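Local coordinates for glycoside hydrolase family protein (Novosphingobium sp. PP1Y, PDB 6Q2F), which hydrolyses alpha-L-rhamnosidic bonds, probably releasing terminal rhamnose from glycosides, and carries a bound sodium ion, at residues Pro40-Ala45 with Glu929-Glu934; Tyr382-Lys385 with Met390-Asp393; Leu666-Gly671 with Ala719-Leu724. All blocks are in the same frame, centred on the assembly; numbering follows the deposited sequence.

Contact 1 of 3, residues Pro40-Ala45 with Glu929-Glu934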
ATOM      1  N   PRO A  40     -28.642  20.668   0.399  1.00 69.24           N
ATOM      2  CA  PRO A  40     -29.186  19.706   1.369  1.00 62.70           C
ATOM      3  C   PRO A  40     -28.447  19.755   2.695  1.00 57.43           C
ATOM      4  O   PRO A  40     -27.233  19.970   2.748  1.00 51.15           O
ATOM      5  CB  PRO A  40     -29.008  18.344   0.679  1.00 54.43           C
ATOM      6  CG  PRO A  40     -28.002  18.562  -0.359  1.00 62.71           C
ATOM      7  CD  PRO A  40     -28.176  19.980  -0.817  1.00 65.63           C
ATOM      8  N   SER A  41     -29.204  19.565   3.772  1.00 55.82           N
ATOM      9  CA  SER A  41     -28.606  19.421   5.088  1.00 51.81           C
ATOM     10  C   SER A  41     -27.796  18.135   5.165  1.00 49.77           C
ATOM     11  O   SER A  41     -27.918  17.237   4.324  1.00 42.99           O
ATOM     12  CB  SER A  41     -29.679  19.394   6.162  1.00 46.83           C
ATOM     13  OG  SER A  41     -30.443  18.209   6.036  1.00 51.48           O
ATOM     14  N   LEU A  42     -26.968  18.047   6.206  1.00 45.84           N
ATOM     15  CA  LEU A  42     -26.226  16.816   6.425  1.00 43.18           C
ATOM     16  C   LEU A  42     -27.171  15.645   6.696  1.00 44.73           C
ATOM     17  O   LEU A  42     -26.896  14.509   6.283  1.00 43.18           O
ATOM     18  CB  LEU A  42     -25.237  16.994   7.570  1.00 35.79           C
ATOM     19  CG  LEU A  42     -24.229  15.861   7.747  1.00 34.99           C
ATOM     20  CD1 LEU A  42     -23.375  15.700   6.485  1.00 30.72           C
ATOM     21  CD2 LEU A  42     -23.356  16.109   9.004  1.00 31.09           C
ATOM     22  N   GLU A  43     -28.303  15.910   7.360  1.00 40.27           N
ATOM     23  CA  GLU A  43     -29.277  14.849   7.612  1.00 42.67           C
ATOM     24  C   GLU A  43     -29.871  14.327   6.314  1.00 37.93           C
ATOM     25  O   GLU A  43     -30.046  13.117   6.150  1.00 37.66           O
ATOM     26  CB  GLU A  43     -30.391  15.345   8.532  1.00 48.38           C
ATOM     27  CG  GLU A  43     -29.964  15.622   9.984  1.00 56.14           C
ATOM     28  CD  GLU A  43     -29.240  16.949  10.156  1.00 66.47           C
ATOM     29  OE1 GLU A  43     -29.204  17.751   9.200  1.00 70.15           O
ATOM     30  OE2 GLU A  43     -28.702  17.189  11.258  1.00 76.33           O
ATOM     31  N   GLN A  44     -30.198  15.227   5.387  1.00 37.53           N
ATOM     32  CA  GLN A  44     -30.747  14.804   4.101  1.00 40.24           C
ATOM     33  C   GLN A  44     -29.699  14.074   3.274  1.00 38.95           C
ATOM     34  O   GLN A  44     -29.982  13.031   2.682  1.00 37.42           O
ATOM     35  CB  GLN A  44     -31.287  16.011   3.331  1.00 46.92           C
ATOM     36  CG  GLN A  44     -32.503  16.666   3.994  1.00 57.58           C
ATOM     37  CD  GLN A  44     -32.837  18.034   3.409  1.00 63.94           C
ATOM     38  OE1 GLN A  44     -31.947  18.841   3.111  1.00 63.84           O
ATOM     39  NE2 GLN A  44     -34.132  18.300   3.242  1.00 66.65           N
ATOM     40  N   ALA A  45     -28.477  14.615   3.218  1.00 35.38           N
ATOM     41  CA  ALA A  45     -27.415  13.925   2.496  1.00 31.18           C
ATOM     42  C   ALA A  45     -27.167  12.549   3.098  1.00 33.79           C
ATOM     43  O   ALA A  45     -26.925  11.581   2.371  1.00 28.29           O
ATOM     44  CB  ALA A  45     -26.135  14.766   2.507  1.00 31.12           C
ATOM     45  N   GLU A 929     -26.009  12.918  19.091  1.00 34.25           N
ATOM     46  CA  GLU A 929     -26.963  11.974  18.531  1.00 39.40           C
ATOM     47  C   GLU A 929     -26.190  10.853  17.859  1.00 38.61           C
ATOM     48  O   GLU A 929     -25.097  11.074  17.323  1.00 31.75           O
ATOM     49  CB  GLU A 929     -27.889  12.632  17.504  1.00 41.00           C
ATOM     50  CG  GLU A 929     -28.941  13.556  18.096  1.00 35.79           C
ATOM     51  CD  GLU A 929     -29.887  14.104  17.035  1.00 46.47           C
ATOM     52  OE1 GLU A 929     -29.442  14.295  15.877  1.00 48.99           O
ATOM     53  OE2 GLU A 929     -31.076  14.325  17.356  1.00 54.33           O
ATOM     54  N   LEU A 930     -26.753   9.645  17.908  1.00 34.20           N
ATOM     55  CA  LEU A 930     -26.205   8.549  17.116  1.00 32.56           C
ATOM     56  C   LEU A 930     -26.767   8.595  15.704  1.00 37.05           C
ATOM     57  O   LEU A 930     -27.985   8.686  15.519  1.00 41.73           O
ATOM     58  CB  LEU A 930     -26.524   7.190  17.733  1.00 31.18           C
ATOM     59  CG  LEU A 930     -26.084   6.940  19.162  1.00 36.15           C
ATOM     60  CD1 LEU A 930     -26.482   5.530  19.591  1.00 30.92           C
ATOM     61  CD2 LEU A 930     -24.599   7.171  19.298  1.00 29.52           C
ATOM     62  N   TRP A 931     -25.882   8.515  14.708  1.00 33.77           N
ATOM     63  CA  TRP A 931     -26.278   8.385  13.311  1.00 27.31           C
ATOM     64  C   TRP A 931     -25.897   7.001  12.814  1.00 29.13           C
ATOM     65  O   TRP A 931     -24.754   6.575  12.975  1.00 31.98           O
ATOM     66  CB  TRP A 931     -25.622   9.450  12.433  1.00 27.07           C
ATOM     67  CG  TRP A 931     -26.092  10.839  12.685  1.00 29.12           C
ATOM     68  CD1 TRP A 931     -26.521  11.360  13.871  1.00 33.99           C
ATOM     69  CD2 TRP A 931     -26.184  11.903  11.723  1.00 31.43           C
ATOM     70  NE1 TRP A 931     -26.879  12.680  13.707  1.00 33.50           N
ATOM     71  CE2 TRP A 931     -26.677  13.038  12.401  1.00 30.97           C
ATOM     72  CE3 TRP A 931     -25.915  11.998  10.350  1.00 27.34           C
ATOM     73  CZ2 TRP A 931     -26.898  14.253  11.764  1.00 31.68           C
ATOM     74  CZ3 TRP A 931     -26.129  13.210   9.712  1.00 28.66           C
ATOM     75  CH2 TRP A 931     -26.616  14.326  10.420  1.00 31.75           C
ATOM     76  N   HIS A 932     -26.862   6.294  12.228  1.00 28.10           N
ATOM     77  CA  HIS A 932     -26.660   4.908  11.838  1.00 33.31           C
ATOM     78  C   HIS A 932     -26.517   4.814  10.330  1.00 28.66           C
ATOM     79  O   HIS A 932     -27.468   5.147   9.610  1.00 27.24           O
ATOM     80  CB  HIS A 932     -27.829   4.039  12.306  1.00 28.75           C
ATOM     81  CG  HIS A 932     -28.013   4.014  13.785  1.00 31.36           C
ATOM     82  ND1 HIS A 932     -27.255   3.218  14.617  1.00 36.26           N
ATOM     83  CD2 HIS A 932     -28.906   4.656  14.579  1.00 37.75           C
ATOM     84  CE1 HIS A 932     -27.668   3.384  15.863  1.00 38.94           C
ATOM     85  NE2 HIS A 932     -28.665   4.251  15.867  1.00 39.24           N
ATOM     86  N   PRO A 933     -25.374   4.380   9.798  1.00 30.09           N
ATOM     87  CA  PRO A 933     -25.251   4.289   8.330  1.00 32.56           C
ATOM     88  C   PRO A 933     -26.082   3.176   7.713  1.00 35.33           C
ATOM     89  O   PRO A 933     -26.327   3.224   6.498  1.00 30.97           O
ATOM     90  CB  PRO A 933     -23.744   4.069   8.107  1.00 26.41           C
ATOM     91  CG  PRO A 933     -23.223   3.542   9.421  1.00 29.33           C
ATOM     92  CD  PRO A 933     -24.076   4.220  10.483  1.00 27.66           C
ATOM     93  N   GLU A 934     -26.507   2.169   8.494  1.00 29.94           N
ATOM     94  CA  GLU A 934     -27.394   1.138   7.954  1.00 30.70           C
ATOM     95  C   GLU A 934     -28.669   1.751   7.410  1.00 33.05           C
ATOM     96  O   GLU A 934     -29.198   1.300   6.392  1.00 34.30           O
ATOM     97  CB  GLU A 934     -27.760   0.097   9.018  1.00 28.76           C
ATOM     98  CG  GLU A 934     -26.665  -0.894   9.406  1.00 29.53           C
ATOM     99  CD  GLU A 934     -25.700  -0.327  10.436  1.00 35.17           C
ATOM    100  OE1 GLU A 934     -25.724   0.900  10.649  1.00 36.98           O
ATOM    101  OE2 GLU A 934     -24.918  -1.104  11.017  1.00 35.69           O
TER
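Leu42 and Glu43 open helix 42-47, a short N-terminal helix started by a capping box, and their side chains flank the benzo rim of Trp931 from opposite sides of its plane; the indole projects from strand 926-932 of a large antiparallel sheet. The helix start is defined by two reciprocal bonds: Gln44 N donates to Ser41 OG at 3.1 Å, and Ser41 N donates to Gln44 OE1 at 2.9 Å. Ser41 is therefore the N-cap, and the next two residues are the ones that touch the indole.

No hydrogen bond crosses the contact. Leu42 meets the ring with its branch point, CG lying 3.8 Å from Trp931 CZ3, and its carbonyl O comes to the same ring carbon at the edge, near the ring plane. In Glu43, CG anti to the carbonyl carbon (chi1 -69°) is set 3.6 Å from Trp931 CH2, and the bend at chi2 then turns the carboxylate along the rim. Its plane is turned 52° from that of the indole, so the two flat groups are not stacked. Oxygens of both residues thus border ring C-H groups, whose partial positive charge may make the approach mildly favourable.

The indole also meets Phe46 of the same helix, the planes inclined at about 50°, and touches Phe963 and Val965 on strand 961-967. Charge nearby is divided: Glu929 pairs with Lys968, whereas Glu43 has a long, weak ion pair with Arg967. The Glu43 carboxylate ends with OE2 at the indole edge, 3.5 Å from Trp931 CZ2.

Contact 2 of 3, residues Tyr382-Lys385 with Met390-Asp393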
ATOM      1  N   TYR A 382      27.568  -2.174  -0.786  1.00 38.81           N
ATOM      2  CA  TYR A 382      27.392  -1.038  -1.688  1.00 32.92           C
ATOM      3  C   TYR A 382      26.236  -1.266  -2.653  1.00 31.95           C
ATOM      4  O   TYR A 382      25.542  -0.314  -3.025  1.00 35.18           O
ATOM      5  CB  TYR A 382      28.691  -0.744  -2.452  1.00 34.62           C
ATOM      6  CG  TYR A 382      28.904  -1.525  -3.737  1.00 39.19           C
ATOM      7  CD1 TYR A 382      28.383  -1.071  -4.949  1.00 35.93           C
ATOM      8  CD2 TYR A 382      29.623  -2.712  -3.738  1.00 34.19           C
ATOM      9  CE1 TYR A 382      28.563  -1.785  -6.119  1.00 34.92           C
ATOM     10  CE2 TYR A 382      29.819  -3.428  -4.904  1.00 40.78           C
ATOM     11  CZ  TYR A 382      29.289  -2.959  -6.093  1.00 42.20           C
ATOM     12  OH  TYR A 382      29.481  -3.678  -7.258  1.00 40.69           O
ATOM     13  N   GLU A 383      26.019  -2.518  -3.084  1.00 32.33           N
ATOM     14  CA  GLU A 383      24.946  -2.785  -4.039  1.00 29.14           C
ATOM     15  C   GLU A 383      23.607  -2.272  -3.520  1.00 34.75           C
ATOM     16  O   GLU A 383      22.871  -1.592  -4.245  1.00 34.80           O
ATOM     17  CB  GLU A 383      24.867  -4.282  -4.357  1.00 31.03           C
ATOM     18  CG  GLU A 383      26.117  -4.845  -5.058  1.00 33.77           C
ATOM     19  CD  GLU A 383      27.048  -5.519  -4.088  1.00 40.85           C
ATOM     20  OE1 GLU A 383      26.863  -5.304  -2.874  1.00 43.81           O
ATOM     21  OE2 GLU A 383      27.964  -6.254  -4.513  1.00 43.35           O
ATOM     22  N   THR A 384      23.269  -2.575  -2.260  1.00 35.16           N
ATOM     23  CA  THR A 384      21.989  -2.093  -1.746  1.00 30.43           C
ATOM     24  C   THR A 384      22.040  -0.594  -1.467  1.00 31.53           C
ATOM     25  O   THR A 384      21.072   0.120  -1.746  1.00 35.28           O
ATOM     26  CB  THR A 384      21.542  -2.886  -0.505  1.00 28.02           C
ATOM     27  OG1 THR A 384      20.296  -2.359  -0.017  1.00 29.53           O
ATOM     28  CG2 THR A 384      22.556  -2.849   0.601  1.00 27.74           C
ATOM     29  N   LYS A 385      23.173  -0.088  -0.966  1.00 38.23           N
ATOM     30  CA  LYS A 385      23.267   1.345  -0.678  1.00 38.50           C
ATOM     31  C   LYS A 385      23.195   2.180  -1.947  1.00 32.33           C
ATOM     32  O   LYS A 385      22.734   3.324  -1.904  1.00 29.88           O
ATOM     33  CB  LYS A 385      24.558   1.668   0.083  1.00 34.51           C
ATOM     34  CG  LYS A 385      24.583   1.164   1.523  1.00 33.03           C
ATOM     35  CD  LYS A 385      26.005   1.239   2.100  1.00 31.82           C
ATOM     36  CE  LYS A 385      26.048   0.727   3.549  1.00 35.20           C
ATOM     37  NZ  LYS A 385      27.438   0.641   4.082  1.00 34.49           N
HETATM   38  N   MSE A 390      16.873  -3.287  -2.487  1.00 31.45           N
HETATM   39  CA  MSE A 390      16.375  -2.564  -1.330  1.00 38.37           C
HETATM   40  C   MSE A 390      16.884  -3.120  -0.009  1.00 43.02           C
HETATM   41  O   MSE A 390      17.118  -4.317   0.126  1.00 42.66           O
HETATM   42  CB  MSE A 390      14.839  -2.567  -1.326  1.00 30.19           C
HETATM   43  CG  MSE A 390      14.238  -1.651  -2.388  1.00 25.09           C
HETATM   44 SE   MSE A 390      14.893   0.161  -2.229  0.82 30.05          SE
HETATM   45  CE  MSE A 390      16.338   0.119  -3.568  1.00 30.97           C
ATOM     46  N   SER A 391      17.077  -2.237   0.967  1.00 36.41           N
ATOM     47  CA  SER A 391      17.195  -2.646   2.355  1.00 32.10           C
ATOM     48  C   SER A 391      16.016  -2.044   3.099  1.00 34.48           C
ATOM     49  O   SER A 391      15.522  -0.971   2.738  1.00 35.06           O
ATOM     50  CB  SER A 391      18.536  -2.216   2.981  1.00 28.06           C
ATOM     51  OG  SER A 391      19.624  -2.793   2.287  1.00 32.39           O
ATOM     52  N   ARG A 392      15.536  -2.751   4.082  1.00 33.07           N
ATOM     53  CA  ARG A 392      14.433  -2.293   4.843  1.00 34.90           C
ATOM     54  C   ARG A 392      14.766  -1.058   5.651  1.00 36.67           C
ATOM     55  O   ARG A 392      13.989  -0.167   5.778  1.00 41.63           O
ATOM     56  CB  ARG A 392      13.939  -3.417   5.716  1.00 44.81           C
ATOM     57  CG  ARG A 392      12.833  -3.001   6.633  1.00 65.56           C
ATOM     58  CD  ARG A 392      12.416  -4.119   7.556  1.00 79.81           C
ATOM     59  NE  ARG A 392      10.964  -4.135   7.677  1.00 89.11           N
ATOM     60  CZ  ARG A 392      10.118  -4.034   6.650  1.00 83.04           C
ATOM     61  NH1 ARG A 392      10.551  -3.871   5.417  1.00 83.20           N
ATOM     62  NH2 ARG A 392       8.837  -4.077   6.876  1.00 73.96           N
ATOM     63  N   ASP A 393      15.951  -1.033   6.198  1.00 37.81           N
ATOM     64  CA  ASP A 393      16.426   0.027   7.082  1.00 37.69           C
ATOM     65  C   ASP A 393      17.889   0.255   6.747  1.00 35.25           C
ATOM     66  O   ASP A 393      18.748  -0.538   7.138  1.00 34.77           O
ATOM     67  CB  ASP A 393      16.250  -0.356   8.555  1.00 36.98           C
ATOM     68  CG  ASP A 393      16.796   0.701   9.506  1.00 46.49           C
ATOM     69  OD1 ASP A 393      17.145   1.813   9.049  1.00 42.50           O
ATOM     70  OD2 ASP A 393      16.851   0.426  10.719  1.00 47.08           O
TER
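Thr384, in the single-turn helix 382-385, is met by the non-helical residues Met390 and Ser391, with only four residues between the segments. The chain leaves the helix and then passes its end steeply across, the two CA-to-CA directions (382 to 385 and 390 to 393) lying roughly 70° apart, so that the segments are close only at Thr384 and Met390-Ser391. The nearest alpha carbons, Thr384 CA and Met390 CA, are 5.6 Å apart. Met390 and Ser391 have extended backbone angles (psi near 147° in both), yet no backbone hydrogen bond joins the two segments, so they are not paired as strands.

Thr384 and Ser391 carry the contact through their hydroxyls. The Thr384 OG1 atom stands anti to its own backbone nitrogen (chi1 179°), which aims it across the gap, and the Ser391 OG atom comes to meet it. They are modelled 2.4 Å apart, with Ser391 donating; that length is too short to be taken literally, and the bond's strength remains doubtful. Thr384 OG1 is also bonded to Val389 O, just before the second segment. The Ser391 N atom is near Thr384 OG1, but its angle is too poor for a bond. Selenomethionine Met390 touches through its backbone, its C lying 3.5 Å from Thr384 OG1.

Tyr394 OH reinforces the crossing, bonding to Thr384 O and weakly to Ser391 N. Around it, Lys385 forms a salt bridge with Asp547 and its carbonyl bonds to Arg554, both on helix 543-575, while Glu383 bonds to Thr317 of strand 316-325. Helix 382-385 is thereby linked to both a long helix and an antiparallel sheet.

Contact 3 of 3, residues Leu666-Gly671 with Ala719-Leu724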
ATOM      1  N   LEU A 666     -12.760  -1.119   9.156  1.00 31.10           N
ATOM      2  CA  LEU A 666     -11.347  -0.903   9.432  1.00 25.83           C
ATOM      3  C   LEU A 666     -10.762   0.151   8.492  1.00 27.79           C
ATOM      4  O   LEU A 666      -9.987   1.010   8.921  1.00 24.96           O
ATOM      5  CB  LEU A 666     -10.593  -2.232   9.330  1.00 27.37           C
ATOM      6  CG  LEU A 666      -9.071  -2.079   9.456  1.00 32.91           C
ATOM      7  CD1 LEU A 666      -8.687  -1.540  10.871  1.00 30.22           C
ATOM      8  CD2 LEU A 666      -8.355  -3.403   9.169  1.00 28.42           C
ATOM      9  N   GLU A 667     -11.142   0.122   7.210  1.00 28.72           N
ATOM     10  CA  GLU A 667     -10.713   1.175   6.296  1.00 26.83           C
ATOM     11  C   GLU A 667     -11.232   2.533   6.748  1.00 32.71           C
ATOM     12  O   GLU A 667     -10.502   3.536   6.730  1.00 29.39           O
ATOM     13  CB  GLU A 667     -11.213   0.879   4.891  1.00 20.54           C
ATOM     14  CG  GLU A 667     -10.614  -0.363   4.275  1.00 24.49           C
ATOM     15  CD  GLU A 667     -11.186  -0.621   2.907  1.00 29.07           C
ATOM     16  OE1 GLU A 667     -11.489   0.357   2.195  1.00 29.04           O
ATOM     17  OE2 GLU A 667     -11.340  -1.802   2.559  1.00 30.14           O
ATOM     18  N   PHE A 668     -12.508   2.582   7.136  1.00 26.71           N
ATOM     19  CA  PHE A 668     -13.105   3.836   7.576  1.00 27.55           C
ATOM     20  C   PHE A 668     -12.360   4.412   8.782  1.00 30.89           C
ATOM     21  O   PHE A 668     -11.986   5.587   8.782  1.00 32.47           O
ATOM     22  CB  PHE A 668     -14.578   3.610   7.894  1.00 29.70           C
ATOM     23  CG  PHE A 668     -15.458   3.506   6.665  1.00 28.80           C
ATOM     24  CD1 PHE A 668     -15.210   4.293   5.551  1.00 25.91           C
ATOM     25  CD2 PHE A 668     -16.540   2.642   6.638  1.00 27.70           C
ATOM     26  CE1 PHE A 668     -16.015   4.227   4.439  1.00 22.86           C
ATOM     27  CE2 PHE A 668     -17.346   2.547   5.511  1.00 32.20           C
ATOM     28  CZ  PHE A 668     -17.086   3.349   4.413  1.00 26.35           C
ATOM     29  N   VAL A 669     -12.116   3.592   9.813  1.00 24.83           N
ATOM     30  CA  VAL A 669     -11.531   4.122  11.044  1.00 23.95           C
ATOM     31  C   VAL A 669     -10.043   4.437  10.869  1.00 27.61           C
ATOM     32  O   VAL A 669      -9.471   5.176  11.674  1.00 27.47           O
ATOM     33  CB  VAL A 669     -11.776   3.144  12.209  1.00 27.79           C
ATOM     34  CG1 VAL A 669     -10.743   2.005  12.213  1.00 24.28           C
ATOM     35  CG2 VAL A 669     -11.796   3.901  13.544  1.00 24.78           C
ATOM     36  N   THR A 670      -9.406   3.953   9.786  1.00 25.14           N
ATOM     37  CA  THR A 670      -8.028   4.327   9.500  1.00 21.76           C
ATOM     38  C   THR A 670      -7.923   5.614   8.692  1.00 30.15           C
ATOM     39  O   THR A 670      -6.829   6.183   8.603  1.00 32.34           O
ATOM     40  CB  THR A 670      -7.323   3.189   8.770  1.00 24.26           C
ATOM     41  OG1 THR A 670      -7.563   1.970   9.481  1.00 25.06           O
ATOM     42  CG2 THR A 670      -5.780   3.427   8.713  1.00 28.02           C
ATOM     43  N   GLY A 671      -9.025   6.103   8.121  1.00 25.92           N
ATOM     44  CA  GLY A 671      -9.016   7.358   7.378  1.00 23.68           C
ATOM     45  C   GLY A 671      -9.526   7.255   5.954  1.00 23.21           C
ATOM     46  O   GLY A 671      -9.622   8.280   5.268  1.00 20.75           O
ATOM     47  N   ALA A 719     -21.745   4.334   1.391  1.00 20.97           N
ATOM     48  CA  ALA A 719     -21.906   5.721   0.960  1.00 20.36           C
ATOM     49  C   ALA A 719     -22.235   6.640   2.132  1.00 26.39           C
ATOM     50  O   ALA A 719     -21.772   7.783   2.174  1.00 27.36           O
ATOM     51  CB  ALA A 719     -23.001   5.817  -0.101  1.00 20.20           C
ATOM     52  N   ARG A 720     -23.055   6.176   3.081  1.00 29.96           N
ATOM     53  CA  ARG A 720     -23.395   7.028   4.216  1.00 27.39           C
ATOM     54  C   ARG A 720     -22.198   7.224   5.125  1.00 29.02           C
ATOM     55  O   ARG A 720     -21.975   8.318   5.651  1.00 26.27           O
ATOM     56  CB  ARG A 720     -24.560   6.443   5.018  1.00 24.34           C
ATOM     57  CG  ARG A 720     -25.847   6.464   4.268  1.00 25.84           C
ATOM     58  CD  ARG A 720     -27.026   6.121   5.158  1.00 26.44           C
ATOM     59  NE  ARG A 720     -28.268   6.231   4.415  1.00 28.58           N
ATOM     60  CZ  ARG A 720     -29.025   5.191   4.110  1.00 32.42           C
ATOM     61  NH1 ARG A 720     -28.662   3.979   4.504  1.00 31.18           N
ATOM     62  NH2 ARG A 720     -30.140   5.357   3.420  1.00 35.03           N
ATOM     63  N   SER A 721     -21.439   6.160   5.352  1.00 24.19           N
ATOM     64  CA  SER A 721     -20.252   6.271   6.181  1.00 28.36           C
ATOM     65  C   SER A 721     -19.238   7.198   5.530  1.00 30.63           C
ATOM     66  O   SER A 721     -18.640   8.045   6.198  1.00 26.64           O
ATOM     67  CB  SER A 721     -19.664   4.880   6.404  1.00 21.80           C
ATOM     68  OG  SER A 721     -20.569   4.078   7.134  1.00 30.17           O
ATOM     69  N   SER A 722     -19.045   7.045   4.214  1.00 27.04           N
ATOM     70  CA  SER A 722     -18.098   7.879   3.486  1.00 21.80           C
ATOM     71  C   SER A 722     -18.501   9.343   3.563  1.00 25.94           C
ATOM     72  O   SER A 722     -17.649  10.218   3.730  1.00 28.68           O
ATOM     73  CB  SER A 722     -18.030   7.437   2.019  1.00 16.83           C
ATOM     74  OG  SER A 722     -17.678   6.063   1.901  1.00 23.29           O
ATOM     75  N   LEU A 723     -19.807   9.624   3.442  1.00 25.72           N
ATOM     76  CA  LEU A 723     -20.282  11.008   3.485  1.00 23.88           C
ATOM     77  C   LEU A 723     -19.824  11.702   4.761  1.00 28.42           C
ATOM     78  O   LEU A 723     -19.189  12.769   4.714  1.00 27.29           O
ATOM     79  CB  LEU A 723     -21.811  11.051   3.369  1.00 22.67           C
ATOM     80  CG  LEU A 723     -22.421  12.410   3.713  1.00 30.43           C
ATOM     81  CD1 LEU A 723     -22.074  13.475   2.643  1.00 24.02           C
ATOM     82  CD2 LEU A 723     -23.932  12.328   3.965  1.00 25.19           C
ATOM     83  N   LEU A 724     -20.143  11.108   5.918  1.00 25.61           N
ATOM     84  CA  LEU A 724     -19.742  11.727   7.182  1.00 28.67           C
ATOM     85  C   LEU A 724     -18.225  11.791   7.296  1.00 27.73           C
ATOM     86  O   LEU A 724     -17.671  12.784   7.788  1.00 25.15           O
ATOM     87  CB  LEU A 724     -20.341  10.959   8.347  1.00 23.28           C
ATOM     88  CG  LEU A 724     -21.883  10.865   8.375  1.00 26.25           C
ATOM     89  CD1 LEU A 724     -22.416  10.299   9.710  1.00 24.21           C
ATOM     90  CD2 LEU A 724     -22.465  12.249   8.188  1.00 24.20           C
TER
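Phe668 of helix 657-670 reaches over to Ser721 and Ser722 of helix 712-726, and the closest backbone approach coincides with it: the alpha carbons of Phe668 and Ser722 are 7.6 Å apart. All three residues are buried.

The main interaction is CH-pi. Ser721 CB sits over one face of the Phe668 ring, 3.8 Å from the ring centroid and 27° off the normal, displaced toward the CE2 side; Ser721 CB to Phe668 CE2 is 3.4 Å. CB of the phenylalanine already points to the other helix, and CG anti to the carbonyl carbon (chi1 -77°) carries the ring on, so that CE1, CE2 and CZ do the touching.

A second approach is at the rim. Ser722 OG lies near the ring plane, 3.5 Å from Phe668 CE1, where it faces the ring's C-H edge. The ring is thus bordered by one serine over its face and the next at its edge.

The serine hydroxyls bond within their own helix. Ser721 OG is bonded to the carbonyl of Tyr717 and Ser722 OG to that of Ile718, each four residues earlier, so the buried hydroxyls are satisfied without a partner across the interface. At the end of the first helix, Thr670 OG1 donates to Leu666 O at 2.7 Å, and Gly671, with positive phi, closes a Schellman motif.

Glu667, on the same turn as Phe668, bonds to Ser645 of strand 642-649. Since eight parallel strands close into a ring between 56-62 and 674-677, and helix 657-670 connects 642-649 to 674-677 while helix 712-726 follows the latter, this is packing of neighbouring outer helices in a (beta/alpha)8 barrel.

How the contacts relate
Contacts 1 and 3 adjoin, their centres 13 Å apart. Arg720 NH1 probably bonds to Pro933 O at 3.2 Å, Pro933 CB packs on Ser721 OG, and Leu723 meets Ala45, so helix 712-726 joins the barrel to both the N-terminal helix and the later beta sheet. Contact 2 stands on the other side of the chain's centre, its own centre 50 Å from that of contact 1 and 37 Å from that of contact 3. Contacts 3 and 2 relate to the sodium site through residues near its ligands in sequence: Glu644 precedes Ser645, the partner of Glu667, and Glu586 shortly precedes His588, which Arg392 touches, and Arg589, weakly bonded to Ser391 O and Arg392 O.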